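Local structure of secreted protein (Kutzneria albida DSM 43870, 5M6Q) at residues 127-132 with 160-165; 64-69 with 214-219. The protein probably catalyses acyl transfer from the gamma-carboxamide of protein-bound glutamine to amines, as a microbial transglutaminase that can cross-link proteins. All blocks are in the same frame, centred on the assembly; numbering follows the deposited sequence.

Contact 1: 127-132 with 160-165; sequences FSKRFY and STYRYR. With MES (2-(N-morpholino)-ethanesulfonic acid), chain D.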
loop_
_atom_site.group_PDB
_atom_site.type_symbol
_atom_site.label_atom_id
_atom_site.label_comp_id
_atom_site.label_asym_id
_atom_site.label_seq_id
_atom_site.Cartn_x
_atom_site.Cartn_y
_atom_site.Cartn_z
ATOM N N PHE A 127 -1.412 -2.387 -0.473
ATOM C CA PHE A 127 -0.805 -1.681 -1.579
ATOM C C PHE A 127 0.551 -2.308 -1.800
ATOM O O PHE A 127 1.067 -2.987 -0.925
ATOM C CB PHE A 127 -0.713 -0.177 -1.304
ATOM C CG PHE A 127 0.097 0.168 -0.101
ATOM C CD1 PHE A 127 1.467 0.358 -0.200
ATOM C CD2 PHE A 127 -0.511 0.334 1.135
ATOM C CE1 PHE A 127 2.226 0.688 0.922
ATOM C CE2 PHE A 127 0.242 0.654 2.258
ATOM C CZ PHE A 127 1.609 0.841 2.143
ATOM N N SER A 128 1.121 -2.083 -2.976
ATOM C CA SER A 128 2.414 -2.628 -3.316
ATOM C C SER A 128 3.379 -1.505 -3.575
ATOM O O SER A 128 3.085 -0.574 -4.330
ATOM C CB SER A 128 2.333 -3.518 -4.551
ATOM O OG SER A 128 3.623 -4.020 -4.843
ATOM N N LYS A 129 4.548 -1.610 -2.969
ATOM C CA LYS A 129 5.550 -0.587 -3.111
ATOM C C LYS A 129 6.775 -1.145 -3.810
ATOM O O LYS A 129 7.279 -2.211 -3.460
ATOM C CB LYS A 129 5.929 -0.015 -1.738
ATOM C CG LYS A 129 7.052 0.996 -1.773
ATOM C CD LYS A 129 7.564 1.253 -0.337
ATOM C CE LYS A 129 8.770 2.158 -0.327
ATOM N NZ LYS A 129 8.494 3.498 -0.956
ATOM N N ARG A 130 7.249 -0.407 -4.801
ATOM C CA ARG A 130 8.473 -0.739 -5.494
ATOM C C ARG A 130 9.521 0.309 -5.140
ATOM O O ARG A 130 9.227 1.510 -5.068
ATOM C CB ARG A 130 8.250 -0.794 -7.010
ATOM C CG ARG A 130 7.108 -1.721 -7.444
ATOM C CD ARG A 130 7.071 -1.913 -8.962
ATOM N NE ARG A 130 8.324 -2.459 -9.494
ATOM C CZ ARG A 130 8.564 -2.685 -10.785
ATOM N NH1 ARG A 130 7.628 -2.436 -11.697
ATOM N NH2 ARG A 130 9.737 -3.168 -11.170
ATOM N N PHE A 131 10.739 -0.145 -4.910
ATOM C CA PHE A 131 11.788 0.745 -4.441
ATOM C C PHE A 131 13.172 0.196 -4.773
ATOM O O PHE A 131 13.312 -0.874 -5.372
ATOM C CB PHE A 131 11.637 0.984 -2.928
ATOM C CG PHE A 131 11.758 -0.269 -2.083
ATOM C CD1 PHE A 131 10.690 -1.152 -1.957
ATOM C CD2 PHE A 131 12.932 -0.539 -1.384
ATOM C CE1 PHE A 131 10.787 -2.284 -1.163
ATOM C CE2 PHE A 131 13.041 -1.684 -0.577
ATOM C CZ PHE A 131 11.969 -2.557 -0.470
ATOM N N TYR A 132 14.193 0.955 -4.399
ATOM C CA TYR A 132 15.580 0.612 -4.670
ATOM C C TYR A 132 16.234 0.129 -3.376
ATOM O O TYR A 132 16.046 0.720 -2.316
ATOM C CB TYR A 132 16.307 1.831 -5.248
ATOM C CG TYR A 132 17.750 1.627 -5.655
ATOM C CD1 TYR A 132 18.128 0.601 -6.500
ATOM C CD2 TYR A 132 18.728 2.498 -5.210
ATOM C CE1 TYR A 132 19.458 0.445 -6.885
ATOM C CE2 TYR A 132 20.044 2.361 -5.589
ATOM C CZ TYR A 132 20.407 1.343 -6.422
ATOM O OH TYR A 132 21.734 1.228 -6.768
ATOM N N SER A 160 12.596 -1.173 8.220
ATOM C CA SER A 160 13.011 -0.115 9.143
ATOM C C SER A 160 14.215 0.688 8.639
ATOM O O SER A 160 14.372 1.841 9.012
ATOM C CB SER A 160 13.315 -0.697 10.519
ATOM O OG SER A 160 14.373 -1.615 10.448
ATOM N N THR A 161 15.049 0.096 7.787
ATOM C CA THR A 161 16.208 0.811 7.241
ATOM C C THR A 161 15.870 1.688 6.046
ATOM O O THR A 161 16.741 2.402 5.537
ATOM C CB THR A 161 17.322 -0.141 6.767
ATOM O OG1 THR A 161 16.781 -1.059 5.809
ATOM C CG2 THR A 161 17.942 -0.892 7.934
ATOM N N TYR A 162 14.620 1.630 5.586
ATOM C CA TYR A 162 14.254 2.304 4.350
ATOM C C TYR A 162 14.231 3.831 4.502
ATOM O O TYR A 162 13.645 4.355 5.441
ATOM C CB TYR A 162 12.901 1.789 3.855
ATOM C CG TYR A 162 12.514 2.414 2.554
ATOM C CD1 TYR A 162 13.188 2.085 1.378
ATOM C CD2 TYR A 162 11.504 3.358 2.496
ATOM C CE1 TYR A 162 12.861 2.680 0.179
ATOM C CE2 TYR A 162 11.159 3.943 1.310
ATOM C CZ TYR A 162 11.839 3.596 0.150
ATOM O OH TYR A 162 11.493 4.183 -1.035
ATOM N N ARG A 163 14.868 4.536 3.572
ATOM C CA ARG A 163 15.032 5.999 3.666
ATOM C C ARG A 163 14.484 6.773 2.463
ATOM O O ARG A 163 14.823 7.940 2.281
ATOM C CB ARG A 163 16.515 6.358 3.810
ATOM C CG ARG A 163 17.290 5.546 4.815
ATOM C CD ARG A 163 18.774 5.921 4.787
ATOM N NE ARG A 163 18.978 7.371 4.736
ATOM C CZ ARG A 163 19.650 8.013 3.780
ATOM N NH1 ARG A 163 20.215 7.335 2.780
ATOM N NH2 ARG A 163 19.764 9.338 3.830
ATOM N N TYR A 164 13.681 6.121 1.627
ATOM C CA TYR A 164 13.132 6.749 0.419
ATOM C C TYR A 164 14.196 7.259 -0.558
ATOM O O TYR A 164 13.943 8.197 -1.319
ATOM C CB TYR A 164 12.201 7.905 0.787
ATOM C CG TYR A 164 11.011 7.476 1.607
ATOM C CD1 TYR A 164 9.835 7.057 0.998
ATOM C CD2 TYR A 164 11.066 7.486 2.991
ATOM C CE1 TYR A 164 8.752 6.655 1.746
ATOM C CE2 TYR A 164 9.992 7.093 3.750
ATOM C CZ TYR A 164 8.838 6.678 3.133
ATOM O OH TYR A 164 7.772 6.285 3.912
ATOM N N ARG A 165 15.365 6.630 -0.554
ATOM C CA ARG A 165 16.425 6.993 -1.482
ATOM C C ARG A 165 16.208 6.387 -2.864
ATOM O O ARG A 165 15.980 5.188 -2.980
ATOM C CB ARG A 165 17.789 6.539 -0.959
ATOM C CG ARG A 165 18.935 6.990 -1.876
ATOM C CD ARG A 165 20.324 6.495 -1.438
ATOM N NE ARG A 165 21.337 6.969 -2.376
ATOM C CZ ARG A 165 22.119 6.179 -3.100
ATOM N NH1 ARG A 165 22.030 4.866 -2.970
ATOM N NH2 ARG A 165 23.001 6.705 -3.946
HETATM O O1 MES D . 29.589 2.631 -6.887
HETATM C C2 MES D . 29.051 3.913 -6.546
HETATM C C3 MES D . 28.367 3.891 -5.181
HETATM N N4 MES D . 27.477 2.734 -5.166
HETATM C C5 MES D . 27.971 1.415 -5.544
HETATM C C6 MES D . 28.614 1.585 -6.914
HETATM C C7 MES D . 26.255 2.802 -4.383
HETATM C C8 MES D . 25.215 2.404 -5.424
HETATM S S MES D . 24.293 3.722 -5.874
HETATM O O1S MES D . 24.082 3.675 -7.346
HETATM O O2S MES D . 22.979 3.632 -5.192
HETATM O O3S MES D . 24.949 4.993 -5.483
HETATM O O HOH W 1 13.557 3.650 -3.235
#
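At the end of strand 122-131, an inner strand of the antiparallel transglutaminase sheet, K129, F131 and Y132 meet Y162 and R165 of the loop that precedes strand 174-179. Y162 is the central group: its CG is anti to the backbone N (chi1 -178°), and the ring meets K129 through CE2 and CZ and F131 through CE1. K129 approaches it tip to tip, NZ donating a hydrogen bond to Y162 OH over 3.1 Å while CE lies obliquely against the ring, 3.4 Å from Y162 CZ. The ammonium also bonds Y175 OH on strand 174-179, which ties the loop to two strands. F131 crosses Y162 obliquely, with CD2 3.6 Å from Y162 CE1 and the ring planes 73° apart. Water 1 accepts from Y132 N and from Y162 OH and donates to R165 O, at 2.9 Å from that oxygen. Y162 OH is thus gripped by two partners, accepting from K129 and donating to the water, which would probably hold the O-H in one direction. Further out, Y132 and R165 run side by side, pointing the same way. Both reach the sulfonate of a MES molecule, probably from the crystallisation liquor, so this end need not reflect a natural ligand. R165 NH1, which also bonds W134 O, donates to MES O2S at 2.7 Å, while R165 NH2 gives MES O3S a nearly straight bond of 3.0 Å (N-H...O 174°).

Contact 2: 64-69 with 214-219; sequences NLSFGS and EQVFTV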
loop_
_atom_site.group_PDB
_atom_site.type_symbol
_atom_site.label_atom_id
_atom_site.label_comp_id
_atom_site.label_asym_id
_atom_site.label_seq_id
_atom_site.Cartn_x
_atom_site.Cartn_y
_atom_site.Cartn_z
ATOM N N ASN A 64 4.957 -0.791 7.977
ATOM C CA ASN A 64 5.101 -1.702 9.122
ATOM C C ASN A 64 4.935 -3.175 8.779
ATOM O O ASN A 64 5.628 -4.035 9.317
ATOM C CB ASN A 64 4.055 -1.371 10.207
ATOM C CG ASN A 64 4.060 0.079 10.608
ATOM O OD1 ASN A 64 3.014 0.732 10.626
ATOM N ND2 ASN A 64 5.234 0.592 10.959
ATOM N N LEU A 65 3.947 -3.450 7.939
ATOM C CA LEU A 65 3.530 -4.810 7.630
ATOM C C LEU A 65 3.728 -5.047 6.148
ATOM O O LEU A 65 2.762 -5.031 5.378
ATOM C CB LEU A 65 2.065 -5.045 8.018
ATOM C CG LEU A 65 1.646 -4.929 9.489
ATOM C CD1 LEU A 65 0.156 -5.235 9.610
ATOM C CD2 LEU A 65 2.479 -5.836 10.440
ATOM N N SER A 66 4.985 -5.262 5.764
ATOM C CA SER A 66 5.371 -5.425 4.358
ATOM C C SER A 66 5.850 -6.842 4.098
ATOM O O SER A 66 6.602 -7.394 4.895
ATOM C CB SER A 66 6.476 -4.436 3.968
ATOM O OG SER A 66 6.007 -3.104 4.004
ATOM N N PHE A 67 5.471 -7.403 2.952
ATOM C CA PHE A 67 5.767 -8.807 2.668
ATOM C C PHE A 67 6.284 -9.022 1.238
ATOM O O PHE A 67 5.977 -8.246 0.338
ATOM C CB PHE A 67 4.509 -9.652 2.933
ATOM C CG PHE A 67 3.922 -9.417 4.287
ATOM C CD1 PHE A 67 4.464 -10.035 5.406
ATOM C CD2 PHE A 67 2.860 -8.554 4.462
ATOM C CE1 PHE A 67 3.939 -9.811 6.661
ATOM C CE2 PHE A 67 2.341 -8.321 5.721
ATOM C CZ PHE A 67 2.875 -8.949 6.817
ATOM N N GLY A 68 7.074 -10.081 1.049
ATOM C CA GLY A 68 7.660 -10.398 -0.240
ATOM C C GLY A 68 6.645 -10.868 -1.276
ATOM O O GLY A 68 6.881 -10.755 -2.477
ATOM N N SER A 69 5.509 -11.391 -0.835
ATOM C CA SER A 69 4.523 -11.863 -1.806
ATOM C C SER A 69 3.105 -11.385 -1.506
ATOM O O SER A 69 2.723 -11.199 -0.352
ATOM C CB SER A 69 4.552 -13.391 -1.890
ATOM O OG SER A 69 3.864 -13.970 -0.802
ATOM N N GLU A 214 13.337 -3.916 -5.863
ATOM C CA GLU A 214 12.559 -4.489 -4.768
ATOM C C GLU A 214 11.082 -4.168 -4.923
ATOM O O GLU A 214 10.718 -3.096 -5.394
ATOM C CB GLU A 214 13.033 -3.953 -3.402
ATOM C CG GLU A 214 14.475 -4.284 -3.042
ATOM C CD GLU A 214 14.737 -5.780 -2.813
ATOM O OE1 GLU A 214 13.771 -6.578 -2.635
ATOM O OE2 GLU A 214 15.937 -6.155 -2.807
ATOM N N GLN A 215 10.244 -5.110 -4.510
ATOM C CA GLN A 215 8.811 -4.907 -4.466
ATOM C C GLN A 215 8.272 -5.622 -3.242
ATOM O O GLN A 215 8.632 -6.769 -2.987
ATOM C CB GLN A 215 8.136 -5.426 -5.740
ATOM C CG GLN A 215 6.624 -5.224 -5.738
ATOM C CD GLN A 215 6.009 -5.447 -7.111
ATOM O OE1 GLN A 215 6.719 -5.642 -8.087
ATOM N NE2 GLN A 215 4.685 -5.411 -7.189
ATOM N N VAL A 216 7.432 -4.930 -2.477
ATOM C CA VAL A 216 6.765 -5.509 -1.316
ATOM C C VAL A 216 5.257 -5.331 -1.429
ATOM O O VAL A 216 4.773 -4.467 -2.142
ATOM C CB VAL A 216 7.258 -4.880 0.017
ATOM C CG1 VAL A 216 8.738 -5.174 0.247
ATOM C CG2 VAL A 216 6.992 -3.387 0.030
ATOM N N PHE A 217 4.524 -6.165 -0.701
ATOM C CA PHE A 217 3.094 -6.049 -0.609
ATOM C C PHE A 217 2.776 -5.774 0.848
ATOM O O PHE A 217 3.151 -6.540 1.736
ATOM C CB PHE A 217 2.417 -7.319 -1.120
ATOM C CG PHE A 217 2.690 -7.585 -2.565
ATOM C CD1 PHE A 217 1.845 -7.081 -3.541
ATOM C CD2 PHE A 217 3.821 -8.277 -2.950
ATOM C CE1 PHE A 217 2.108 -7.304 -4.868
ATOM C CE2 PHE A 217 4.087 -8.501 -4.278
ATOM C CZ PHE A 217 3.235 -8.013 -5.234
ATOM N N THR A 218 2.070 -4.679 1.071
ATOM C CA THR A 218 1.983 -4.074 2.387
ATOM C C THR A 218 0.549 -4.003 2.826
ATOM O O THR A 218 -0.342 -3.677 2.046
ATOM C CB THR A 218 2.611 -2.662 2.382
ATOM O OG1 THR A 218 3.980 -2.772 1.983
ATOM C CG2 THR A 218 2.525 -2.003 3.764
ATOM N N VAL A 219 0.331 -4.341 4.084
ATOM C CA VAL A 219 -0.993 -4.305 4.669
ATOM C C VAL A 219 -1.047 -3.131 5.611
ATOM O O VAL A 219 -0.142 -2.946 6.424
ATOM C CB VAL A 219 -1.309 -5.620 5.403
ATOM C CG1 VAL A 219 -2.737 -5.592 5.930
ATOM C CG2 VAL A 219 -1.080 -6.804 4.496
HETATM O O HOH W 2 2.172 -1.392 6.935
HETATM O O HOH W 3 8.092 -9.271 -4.310
#
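L65 opens the pairing with V219: its carbonyl O accepts V219 N over 2.8 Å, and water 2 joins L65 N to V219 O. S66 forms an antiparallel non-hydrogen-bonded pair with T218; their hydroxyls meet on one face of the sheet, T218 OG1 donating to S66 OG at 2.9 Å, and S66 OG in turn bonds L63 O. T218 chi1 (-59°) sets OG1 beside its own backbone N; CG2, anti to that N, comes to 3.4 Å from L65 O. An alanine here would probably leave S66 OG without its donor and open a small gap beside L65 O. F67 forms the hydrogen-bonded pair with F217: F217 N reaches F67 O at 2.7 Å (N-H...O 167°), whereas F67 N to F217 O is more bent (138°). F67 CE2 at the ring edge lies 3.9 Å from V219 CG2. At G68 the strands part, and water 3 bridges G68 O and Q215 O. G68 O also lies in the plane of the F217 ring at its edge, while F217 CD2 packs 3.5 Å from S69 C. S69 is the N-cap of helix 70-84, and its OG also bonds D155. Strand 66-67 is outermost in the sheet, yet S66 and G68 bond the backbones of V157 and D155 in a loop beyond it; F67 packs on T72 and V76 of helix 70-84, and L65 touches L80 of that helix and V109 and A112 of helix 109-112.

Contacts 1 and 2 lie about 10 Å apart, centre to centre, and share one antiparallel sheet. In chain order the segments are 64-69, 127-132, 160-165 and 214-219, so contact 1 falls entirely between the two halves of contact 2. Strand 214-223 is the common element. Probable hydrogen bonds join the contacts directly: F127 O to T218 N at 2.8 Å and K129 O to V216 N at 2.9 Å. S128 also packs on F217. Strand 214-223 thus joins parts of the chain far apart in sequence, hydrogen-bonded to 122-131 on one side and to 66-67 on the other, and the loop at 160-165 packs on the end of 122-131.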